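Local coordinates for protein diguanylate cyclase with PAS/PAC sensor (Marinobacter aquaeolei, PDB 3H9W) that probably makes cyclic di-GMP from two GTP molecules through its GGDEF domain, this construct being its N-terminal PAS sensor domain, at residues K3-Q12 with V96-F104. Numbering follows the deposited sequence.
Sequences KAIPWKINWQ and VEALIGFMF
The carbonyl oxygen of Glu97 is gripped twice: Trp11 N donates to Glu97 O at 3.1 Å, from above the carbonyl plane, and a water that also meets Gln12 N donates to the same oxygen. Beyond this end the strands pair antiparallel, and hydrogen-bonded pairs Ile9–Leu99, Trp7–Gly101 and Ile5–Met103 each close with two backbone bonds, the shortest from Ile9 N to Leu99 O at 2.7 Å. Proline suits position 6, a non-hydrogen-bonded site opposite Phe102, where no N-H is owed to this partner; Pro6 CB packs 3.6 Å from Phe102 CE1. Trp7 lies across the neighbouring strand because CG sits between the backbone N and the carbonyl carbon (chi1 59°). One indole face rests on Gly101, whose CA is 4.2 Å from the centroid of the five-membered ring; any CB there would press against CZ2, so glycine fits. Over the opposite face, Met103 CE makes a CH-pi contact 3.9 Å from the same centroid, its selenium (selenomethionine) standing obliquely as a Met-aromatic contact. Replacing Trp7 with an alanine would probably open a gap over Gly101 and leave the Met103 methyl without its aromatic platform. Back at the Glu97 end, branched Val96 sets CG1 over the Trp11 five-membered ring, 3.4 Å from its centroid, while Leu99 CD1 meets that indole at its edge. This pairing joins the first strand to the last, which is the central one of the antiparallel PAS sheet; 15-19 flanks the pair on one side and 79-90 on the other. Trp7, Leu99 and Trp11 share one side, where helix 46-61 touches the latter two and helix 22-27 covers Ile5; from the other side, Phe102 packs on Phe102 of the second subunit.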
loop_
_atom_site.group_PDB
_atom_site.type_symbol
_atom_site.label_atom_id
_atom_site.label_comp_id
_atom_site.label_asym_id
_atom_site.label_seq_id
_atom_site.Cartn_x
_atom_site.Cartn_y
_atom_site.Cartn_z
ATOM N N LYS A 3 2.024 -11.290 1.387
ATOM C CA LYS A 3 1.044 -11.558 0.294
ATOM C C LYS A 3 0.865 -10.314 -0.567
ATOM O O LYS A 3 0.674 -10.412 -1.780
ATOM C CB LYS A 3 -0.311 -11.983 0.882
ATOM C CG LYS A 3 -0.971 -10.935 1.773
ATOM C CD LYS A 3 -2.291 -10.447 1.181
ATOM C CE LYS A 3 -2.994 -9.445 2.092
ATOM N NZ LYS A 3 -2.230 -8.176 2.254
ATOM N N ALA A 4 0.922 -9.145 0.064
ATOM C CA ALA A 4 0.781 -7.884 -0.659
ATOM C C ALA A 4 1.916 -7.773 -1.668
ATOM O O ALA A 4 3.034 -8.211 -1.411
ATOM C CB ALA A 4 0.831 -6.716 0.308
ATOM N N ILE A 5 1.624 -7.192 -2.823
ATOM C CA ILE A 5 2.625 -7.042 -3.863
ATOM C C ILE A 5 2.957 -5.576 -4.043
ATOM O O ILE A 5 2.132 -4.800 -4.527
ATOM C CB ILE A 5 2.117 -7.591 -5.209
ATOM C CG1 ILE A 5 1.695 -9.053 -5.042
ATOM C CG2 ILE A 5 3.213 -7.477 -6.256
ATOM C CD1 ILE A 5 0.823 -9.568 -6.165
ATOM N N PRO A 6 4.171 -5.171 -3.645
ATOM C CA PRO A 6 4.588 -3.777 -3.779
ATOM C C PRO A 6 4.987 -3.463 -5.215
ATOM O O PRO A 6 5.472 -4.337 -5.936
ATOM C CB PRO A 6 5.768 -3.683 -2.814
ATOM C CG PRO A 6 6.402 -5.041 -2.957
ATOM C CD PRO A 6 5.196 -5.967 -2.943
ATOM N N TRP A 7 4.763 -2.221 -5.630
ATOM C CA TRP A 7 5.132 -1.797 -6.975
ATOM C C TRP A 7 5.249 -0.278 -7.037
ATOM O O TRP A 7 4.739 0.436 -6.168
ATOM C CB TRP A 7 4.101 -2.274 -8.003
ATOM C CG TRP A 7 2.728 -1.763 -7.742
ATOM C CD1 TRP A 7 1.735 -2.388 -7.041
ATOM C CD2 TRP A 7 2.210 -0.480 -8.119
ATOM N NE1 TRP A 7 0.628 -1.569 -6.955
ATOM C CE2 TRP A 7 0.896 -0.393 -7.608
ATOM C CE3 TRP A 7 2.732 0.605 -8.840
ATOM C CZ2 TRP A 7 0.100 0.735 -7.787
ATOM C CZ3 TRP A 7 1.939 1.728 -9.020
ATOM C CH2 TRP A 7 0.632 1.783 -8.494
ATOM N N LYS A 8 5.922 0.200 -8.076
ATOM C CA LYS A 8 6.119 1.622 -8.299
ATOM C C LYS A 8 6.215 1.846 -9.796
ATOM O O LYS A 8 6.800 1.031 -10.518
ATOM C CB LYS A 8 7.405 2.117 -7.637
ATOM C CG LYS A 8 7.645 3.613 -7.824
ATOM C CD LYS A 8 8.985 4.042 -7.246
ATOM C CE LYS A 8 9.180 5.550 -7.350
ATOM N NZ LYS A 8 10.483 5.974 -6.772
ATOM N N ILE A 9 5.630 2.948 -10.250
ATOM C CA ILE A 9 5.624 3.316 -11.662
ATOM C C ILE A 9 6.198 4.714 -11.866
ATOM O O ILE A 9 5.811 5.659 -11.177
ATOM C CB ILE A 9 4.188 3.321 -12.238
ATOM C CG1 ILE A 9 3.661 1.891 -12.371
ATOM C CG2 ILE A 9 4.172 4.031 -13.593
ATOM C CD1 ILE A 9 4.223 1.143 -13.545
ATOM N N ASN A 10 7.118 4.840 -12.815
ATOM C CA ASN A 10 7.714 6.132 -13.141
ATOM C C ASN A 10 6.670 6.825 -14.008
ATOM O O ASN A 10 6.359 6.360 -15.098
ATOM C CB ASN A 10 9.017 5.924 -13.926
ATOM C CG ASN A 10 9.657 7.230 -14.361
ATOM O OD1 ASN A 10 9.117 7.951 -15.198
ATOM N ND2 ASN A 10 10.812 7.539 -13.790
ATOM N N TRP A 11 6.119 7.926 -13.512
ATOM C CA TRP A 11 5.082 8.658 -14.220
ATOM C C TRP A 11 5.475 9.123 -15.622
ATOM O O TRP A 11 4.687 9.011 -16.561
ATOM C CB TRP A 11 4.635 9.858 -13.383
ATOM C CG TRP A 11 3.538 10.662 -14.012
ATOM C CD1 TRP A 11 3.628 11.937 -14.500
ATOM C CD2 TRP A 11 2.181 10.248 -14.218
ATOM N NE1 TRP A 11 2.409 12.341 -14.995
ATOM C CE2 TRP A 11 1.506 11.323 -14.837
ATOM C CE3 TRP A 11 1.471 9.072 -13.942
ATOM C CZ2 TRP A 11 0.152 11.258 -15.182
ATOM C CZ3 TRP A 11 0.125 9.007 -14.286
ATOM C CH2 TRP A 11 -0.520 10.095 -14.902
ATOM N N GLN A 12 6.693 9.631 -15.764
ATOM C CA GLN A 12 7.162 10.130 -17.055
ATOM C C GLN A 12 7.208 9.060 -18.142
ATOM O O GLN A 12 6.700 9.265 -19.241
ATOM C CB GLN A 12 8.549 10.758 -16.899
ATOM C CG GLN A 12 8.918 11.708 -18.024
ATOM C CD GLN A 12 7.855 12.771 -18.242
ATOM O OE1 GLN A 12 7.438 13.453 -17.302
ATOM N NE2 GLN A 12 7.414 12.921 -19.486
ATOM N N VAL A 96 3.275 15.570 -10.801
ATOM C CA VAL A 96 3.216 14.125 -10.592
ATOM C C VAL A 96 4.530 13.503 -11.052
ATOM O O VAL A 96 4.960 13.702 -12.188
ATOM C CB VAL A 96 2.047 13.500 -11.384
ATOM C CG1 VAL A 96 2.038 11.989 -11.199
ATOM C CG2 VAL A 96 0.728 14.101 -10.912
ATOM N N GLU A 97 5.162 12.743 -10.167
ATOM C CA GLU A 97 6.443 12.127 -10.469
ATOM C C GLU A 97 6.395 10.603 -10.534
ATOM O O GLU A 97 7.089 9.984 -11.340
ATOM C CB GLU A 97 7.460 12.572 -9.420
ATOM C CG GLU A 97 8.837 11.962 -9.543
ATOM C CD GLU A 97 9.811 12.585 -8.566
ATOM O OE1 GLU A 97 9.496 12.609 -7.356
ATOM O OE2 GLU A 97 10.886 13.049 -9.005
ATOM N N ALA A 98 5.577 9.994 -9.688
ATOM C CA ALA A 98 5.488 8.550 -9.690
ATOM C C ALA A 98 4.239 8.058 -9.002
ATOM O O ALA A 98 3.510 8.828 -8.374
ATOM C CB ALA A 98 6.716 7.954 -9.022
ATOM N N LEU A 99 3.998 6.760 -9.142
ATOM C CA LEU A 99 2.860 6.092 -8.527
ATOM C C LEU A 99 3.461 4.941 -7.727
ATOM O O LEU A 99 4.284 4.188 -8.243
ATOM C CB LEU A 99 1.923 5.546 -9.607
ATOM C CG LEU A 99 1.365 6.553 -10.616
ATOM C CD1 LEU A 99 0.561 5.816 -11.684
ATOM C CD2 LEU A 99 0.493 7.583 -9.902
ATOM N N ILE A 100 3.060 4.812 -6.468
ATOM C CA ILE A 100 3.577 3.756 -5.602
ATOM C C ILE A 100 2.410 3.102 -4.877
ATOM O O ILE A 100 1.496 3.785 -4.424
ATOM C CB ILE A 100 4.529 4.324 -4.528
ATOM C CG1 ILE A 100 3.753 5.280 -3.616
ATOM C CG2 ILE A 100 5.668 5.077 -5.184
ATOM C CD1 ILE A 100 4.410 5.538 -2.274
ATOM N N GLY A 101 2.440 1.785 -4.749
ATOM C CA GLY A 101 1.346 1.141 -4.058
ATOM C C GLY A 101 1.506 -0.344 -3.885
ATOM O O GLY A 101 2.618 -0.875 -3.906
ATOM N N PHE A 102 0.375 -1.018 -3.721
ATOM C CA PHE A 102 0.362 -2.460 -3.532
ATOM C C PHE A 102 -0.795 -3.084 -4.296
ATOM O O PHE A 102 -1.826 -2.450 -4.500
ATOM C CB PHE A 102 0.145 -2.810 -2.054
ATOM C CG PHE A 102 1.289 -2.462 -1.147
ATOM C CD1 PHE A 102 2.386 -3.298 -1.040
ATOM C CD2 PHE A 102 1.243 -1.314 -0.363
ATOM C CE1 PHE A 102 3.431 -2.999 -0.154
ATOM C CE2 PHE A 102 2.281 -1.004 0.524
ATOM C CZ PHE A 102 3.372 -1.854 0.622
HETATM N N MSE A 103 -0.608 -4.333 -4.704
HETATM C CA MSE A 103 -1.661 -5.100 -5.354
HETATM C C MSE A 103 -1.964 -6.187 -4.337
HETATM O O MSE A 103 -1.050 -6.783 -3.766
HETATM C CB MSE A 103 -1.181 -5.721 -6.664
HETATM C CG MSE A 103 -1.334 -4.811 -7.858
HETATM SE SE MSE A 103 -0.321 -5.469 -9.359
HETATM C CE MSE A 103 0.108 -3.761 -10.130
ATOM N N PHE A 104 -3.249 -6.431 -4.109
ATOM C CA PHE A 104 -3.688 -7.424 -3.136
ATOM C C PHE A 104 -4.608 -8.454 -3.772
ATOM O O PHE A 104 -5.486 -8.104 -4.562
ATOM C CB PHE A 104 -4.478 -6.738 -2.022
ATOM C CG PHE A 104 -3.695 -5.717 -1.250
ATOM C CD1 PHE A 104 -2.858 -6.107 -0.210
ATOM C CD2 PHE A 104 -3.808 -4.361 -1.551
ATOM C CE1 PHE A 104 -2.147 -5.159 0.523
ATOM C CE2 PHE A 104 -3.100 -3.405 -0.823
ATOM C CZ PHE A 104 -2.268 -3.807 0.215
HETATM O O HOH W 1 8.479 10.943 -13.339
#